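Bifunctional protein PutA (Bdellovibrio bacteriovorus, PDB 5UR2) probably converts proline to glutamate in two steps, joining a flavin-dependent proline dehydrogenase and an NAD+-dependent L-glutamate gamma-semialdehyde dehydrogenase in one chain. Local coordinates at residues E251-L256 / T295-R300. Sequence-based numbering, arbitrary orientation.
Sequences EVFTEL and TPFWVR. With P5F (N-propargylglycine-modified flavin adenine dinucleotide), chain F.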
loop_
_atom_site.group_PDB
_atom_site.type_symbol
_atom_site.label_atom_id
_atom_site.label_comp_id
_atom_site.label_asym_id
_atom_site.label_seq_id
_atom_site.Cartn_x
_atom_site.Cartn_y
_atom_site.Cartn_z
ATOM N N GLU B 251 -6.447 30.734 40.244
ATOM C CA GLU B 251 -7.739 31.262 40.672
ATOM C C GLU B 251 -8.129 30.715 42.044
ATOM O O GLU B 251 -8.622 31.455 42.900
ATOM C CB GLU B 251 -8.822 30.934 39.636
ATOM C CG GLU B 251 -8.630 31.673 38.329
ATOM C CD GLU B 251 -9.823 31.579 37.412
ATOM O OE1 GLU B 251 -10.882 31.057 37.829
ATOM O OE2 GLU B 251 -9.698 32.032 36.264
ATOM N N VAL B 252 -7.915 29.419 42.270
ATOM C CA VAL B 252 -8.226 28.836 43.572
ATOM C C VAL B 252 -7.455 29.562 44.667
ATOM O O VAL B 252 -8.024 29.997 45.676
ATOM C CB VAL B 252 -7.923 27.325 43.552
ATOM C CG1 VAL B 252 -7.922 26.736 44.945
ATOM C CG2 VAL B 252 -8.913 26.588 42.638
ATOM N N PHE B 253 -6.145 29.730 44.460
ATOM C CA PHE B 253 -5.276 30.302 45.485
ATOM C C PHE B 253 -5.612 31.758 45.773
ATOM O O PHE B 253 -5.752 32.159 46.936
ATOM C CB PHE B 253 -3.816 30.169 45.054
ATOM C CG PHE B 253 -2.854 30.798 46.004
ATOM C CD1 PHE B 253 -2.484 30.141 47.173
ATOM C CD2 PHE B 253 -2.286 32.039 45.717
ATOM C CE1 PHE B 253 -1.571 30.720 48.053
ATOM C CE2 PHE B 253 -1.387 32.618 46.589
ATOM C CZ PHE B 253 -1.028 31.961 47.760
ATOM N N THR B 254 -5.692 32.573 44.727
ATOM C CA THR B 254 -5.863 34.004 44.934
ATOM C C THR B 254 -7.239 34.321 45.514
ATOM O O THR B 254 -7.360 35.184 46.386
ATOM C CB THR B 254 -5.625 34.766 43.623
ATOM O OG1 THR B 254 -6.418 34.197 42.568
ATOM C CG2 THR B 254 -4.155 34.728 43.240
ATOM N N GLU B 255 -8.288 33.639 45.047
ATOM C CA GLU B 255 -9.607 33.887 45.617
ATOM C C GLU B 255 -9.655 33.447 47.072
ATOM O O GLU B 255 -10.261 34.122 47.911
ATOM C CB GLU B 255 -10.691 33.181 44.797
ATOM C CG GLU B 255 -10.917 33.754 43.375
ATOM C CD GLU B 255 -11.980 32.957 42.602
ATOM O OE1 GLU B 255 -12.742 32.219 43.251
ATOM O OE2 GLU B 255 -12.078 33.074 41.366
ATOM N N LEU B 256 -9.007 32.321 47.388
ATOM C CA LEU B 256 -9.032 31.791 48.745
ATOM C C LEU B 256 -8.371 32.753 49.734
ATOM O O LEU B 256 -8.958 33.088 50.772
ATOM C CB LEU B 256 -8.367 30.413 48.778
ATOM C CG LEU B 256 -8.525 29.612 50.067
ATOM C CD1 LEU B 256 -10.009 29.395 50.405
ATOM C CD2 LEU B 256 -7.798 28.271 49.937
ATOM N N THR B 295 -1.933 42.669 51.839
ATOM C CA THR B 295 -1.108 41.905 52.732
ATOM C C THR B 295 -0.253 41.025 51.829
ATOM O O THR B 295 -0.786 40.406 50.895
ATOM C CB THR B 295 -1.924 41.056 53.707
ATOM O OG1 THR B 295 -2.688 41.916 54.575
ATOM C CG2 THR B 295 -1.022 40.120 54.517
ATOM N N PRO B 296 1.049 40.966 52.051
ATOM C CA PRO B 296 1.893 40.136 51.189
ATOM C C PRO B 296 1.578 38.651 51.339
ATOM O O PRO B 296 0.991 38.192 52.321
ATOM C CB PRO B 296 3.314 40.460 51.659
ATOM C CG PRO B 296 3.176 41.826 52.354
ATOM C CD PRO B 296 1.829 41.793 52.990
ATOM N N PHE B 297 1.940 37.907 50.298
ATOM C CA PHE B 297 2.060 36.459 50.351
ATOM C C PHE B 297 3.335 36.090 49.598
ATOM O O PHE B 297 4.014 36.954 49.039
ATOM C CB PHE B 297 0.816 35.781 49.767
ATOM C CG PHE B 297 0.576 36.114 48.331
ATOM C CD1 PHE B 297 -0.149 37.239 47.975
ATOM C CD2 PHE B 297 1.096 35.305 47.324
ATOM C CE1 PHE B 297 -0.360 37.546 46.639
ATOM C CE2 PHE B 297 0.894 35.617 45.983
ATOM C CZ PHE B 297 0.164 36.736 45.640
ATOM N N TRP B 298 3.645 34.801 49.541
ATOM C CA TRP B 298 4.910 34.326 48.997
ATOM C C TRP B 298 4.734 33.650 47.637
ATOM O O TRP B 298 3.710 33.017 47.372
ATOM C CB TRP B 298 5.567 33.345 49.970
ATOM C CG TRP B 298 6.127 34.023 51.158
ATOM C CD1 TRP B 298 5.424 34.593 52.174
ATOM C CD2 TRP B 298 7.512 34.211 51.467
ATOM N NE1 TRP B 298 6.284 35.124 53.100
ATOM C CE2 TRP B 298 7.573 34.905 52.692
ATOM C CE3 TRP B 298 8.705 33.860 50.829
ATOM C CZ2 TRP B 298 8.778 35.261 53.293
ATOM C CZ3 TRP B 298 9.908 34.213 51.432
ATOM C CH2 TRP B 298 9.932 34.914 52.650
ATOM N N VAL B 299 5.747 33.794 46.780
ATOM C CA VAL B 299 5.856 33.043 45.538
ATOM C C VAL B 299 7.108 32.180 45.612
ATOM O O VAL B 299 8.218 32.698 45.784
ATOM C CB VAL B 299 5.914 33.960 44.310
ATOM C CG1 VAL B 299 6.188 33.128 43.067
ATOM C CG2 VAL B 299 4.618 34.698 44.156
ATOM N N ARG B 300 6.939 30.866 45.509
ATOM C CA ARG B 300 8.093 29.975 45.401
ATOM C C ARG B 300 8.401 29.803 43.922
ATOM O O ARG B 300 7.651 29.140 43.196
ATOM C CB ARG B 300 7.836 28.622 46.057
ATOM C CG ARG B 300 8.996 27.657 45.869
ATOM C CD ARG B 300 8.583 26.236 46.141
ATOM N NE ARG B 300 8.200 26.022 47.534
ATOM C CZ ARG B 300 7.485 24.976 47.937
ATOM N NH1 ARG B 300 7.073 24.075 47.039
ATOM N NH2 ARG B 300 7.173 24.840 49.217
HETATM P PA P5F F . 18.437 23.435 36.327
HETATM O O1A P5F F . 19.190 24.808 36.297
HETATM O O2A P5F F . 19.134 22.276 35.813
HETATM O O5B P5F F . 17.176 23.382 35.508
HETATM C C5B P5F F . 16.522 22.195 35.073
HETATM C C4B P5F F . 15.114 22.569 34.585
HETATM O O4B P5F F . 15.105 23.237 33.347
HETATM C C3B P5F F . 14.141 21.441 34.397
HETATM O O3B P5F F . 13.617 20.987 35.585
HETATM C C2B P5F F . 13.117 22.047 33.524
HETATM O O2B P5F F . 12.247 22.801 34.295
HETATM C C1B P5F F . 13.916 22.958 32.662
HETATM N N9A P5F F . 14.266 22.407 31.378
HETATM C C8A P5F F . 14.973 21.242 31.112
HETATM N N7A P5F F . 15.098 21.113 29.785
HETATM C C5A P5F F . 14.492 22.192 29.139
HETATM C C6A P5F F . 14.298 22.568 27.811
HETATM N N6A P5F F . 14.809 21.761 26.739
HETATM N N1A P5F F . 13.627 23.696 27.512
HETATM C C2A P5F F . 13.132 24.491 28.485
HETATM N N3A P5F F . 13.280 24.134 29.793
HETATM C C4A P5F F . 13.942 23.026 30.150
HETATM N N1 P5F F . 8.439 21.946 40.112
HETATM C C2 P5F F . 7.068 22.204 39.741
HETATM O O2 P5F F . 6.747 22.214 38.402
HETATM N N3 P5F F . 6.068 22.453 40.735
HETATM C C4 P5F F . 6.367 22.454 42.120
HETATM O O4 P5F F . 5.340 22.705 43.038
HETATM C C4X P5F F . 7.812 22.173 42.514
HETATM N N5 P5F F . 8.208 22.015 43.911
HETATM C C5X P5F F . 9.646 22.188 44.198
HETATM C C6 P5F F . 10.088 22.595 45.567
HETATM C C7 P5F F . 11.459 22.846 45.822
HETATM C C7M P5F F . 11.892 23.258 47.212
HETATM C C8 P5F F . 12.425 22.717 44.779
HETATM C C8M P5F F . 13.891 22.980 45.012
HETATM C C9 P5F F . 12.015 22.335 43.479
HETATM C C9A P5F F . 10.575 22.065 43.204
HETATM N N10 P5F F . 10.151 21.693 41.852
HETATM C C10 P5F F . 8.775 21.933 41.522
HETATM C "C1'" P5F F . 11.105 21.272 40.796
HETATM C "C2'" P5F F . 11.753 22.461 40.084
HETATM O "O2'" P5F F . 10.789 23.104 39.341
HETATM C "C3'" P5F F . 12.934 22.105 39.179
HETATM O "O3'" P5F F . 12.481 21.277 38.175
HETATM C "C4'" P5F F . 14.089 21.398 39.874
HETATM O "O4'" P5F F . 14.092 21.821 41.194
HETATM C "C5'" P5F F . 15.461 21.539 39.186
HETATM O "O5'" P5F F . 15.707 22.827 38.657
HETATM P P P5F F . 17.119 23.622 38.737
HETATM O O1P P5F F . 17.078 25.198 38.746
HETATM O O2P P5F F . 17.777 22.897 39.971
HETATM O O3P P5F F . 18.038 22.834 37.628
HETATM C C21 P5F F . 6.884 19.787 44.272
HETATM C C22 P5F F . 7.522 20.974 44.183
HETATM C C23 P5F F . 5.371 19.670 44.019
#
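Arg300 NH1 forms a salt bridge with Asp239 and also lies beside the modified flavin, 3.7 Å from C6 of P5F. Its sister nitrogen NH2 is hydrogen-bonded to Ser196, so two residues from elsewhere in the barrel fix the guanidinium at the cofactor. A long arginine suits this place because its separate N-H groups meet Asp239 and Ser196 at once, while its length reaches from the strand to the flavin, where CD and NH1 both lie near C6.

Three residues earlier in the chain, Phe297 points the other way, to the helix layer, and meets Phe253 of helix 246-257. The two rings form an offset edge-to-face pair, their centroids 5.5 Å apart and their planes at 67°. Phe253 gives the edge: its CE2 lies 3.7 Å from Phe297 CD2, while its CZ stands 4.0 Å from that same carbon. Phe253 extends from the helix with CG anti to its N (chi1 177°), whereas Phe297 places CG between N and the carbonyl carbon (chi1 61°), which presents its ring to the incoming edge.

Both rings rest on Ile270 of the intervening strand 268-273, and Leu286 and Ala290 of helix 279-293 also pack on Phe297. In this outer layer of a TIM barrel, phenylalanine side chains bring no polar atom into the buried contact. The chemistry therefore divides by side: apolar contact toward the helices, a guanidinium held by Asp239 and Ser196 beside the flavin.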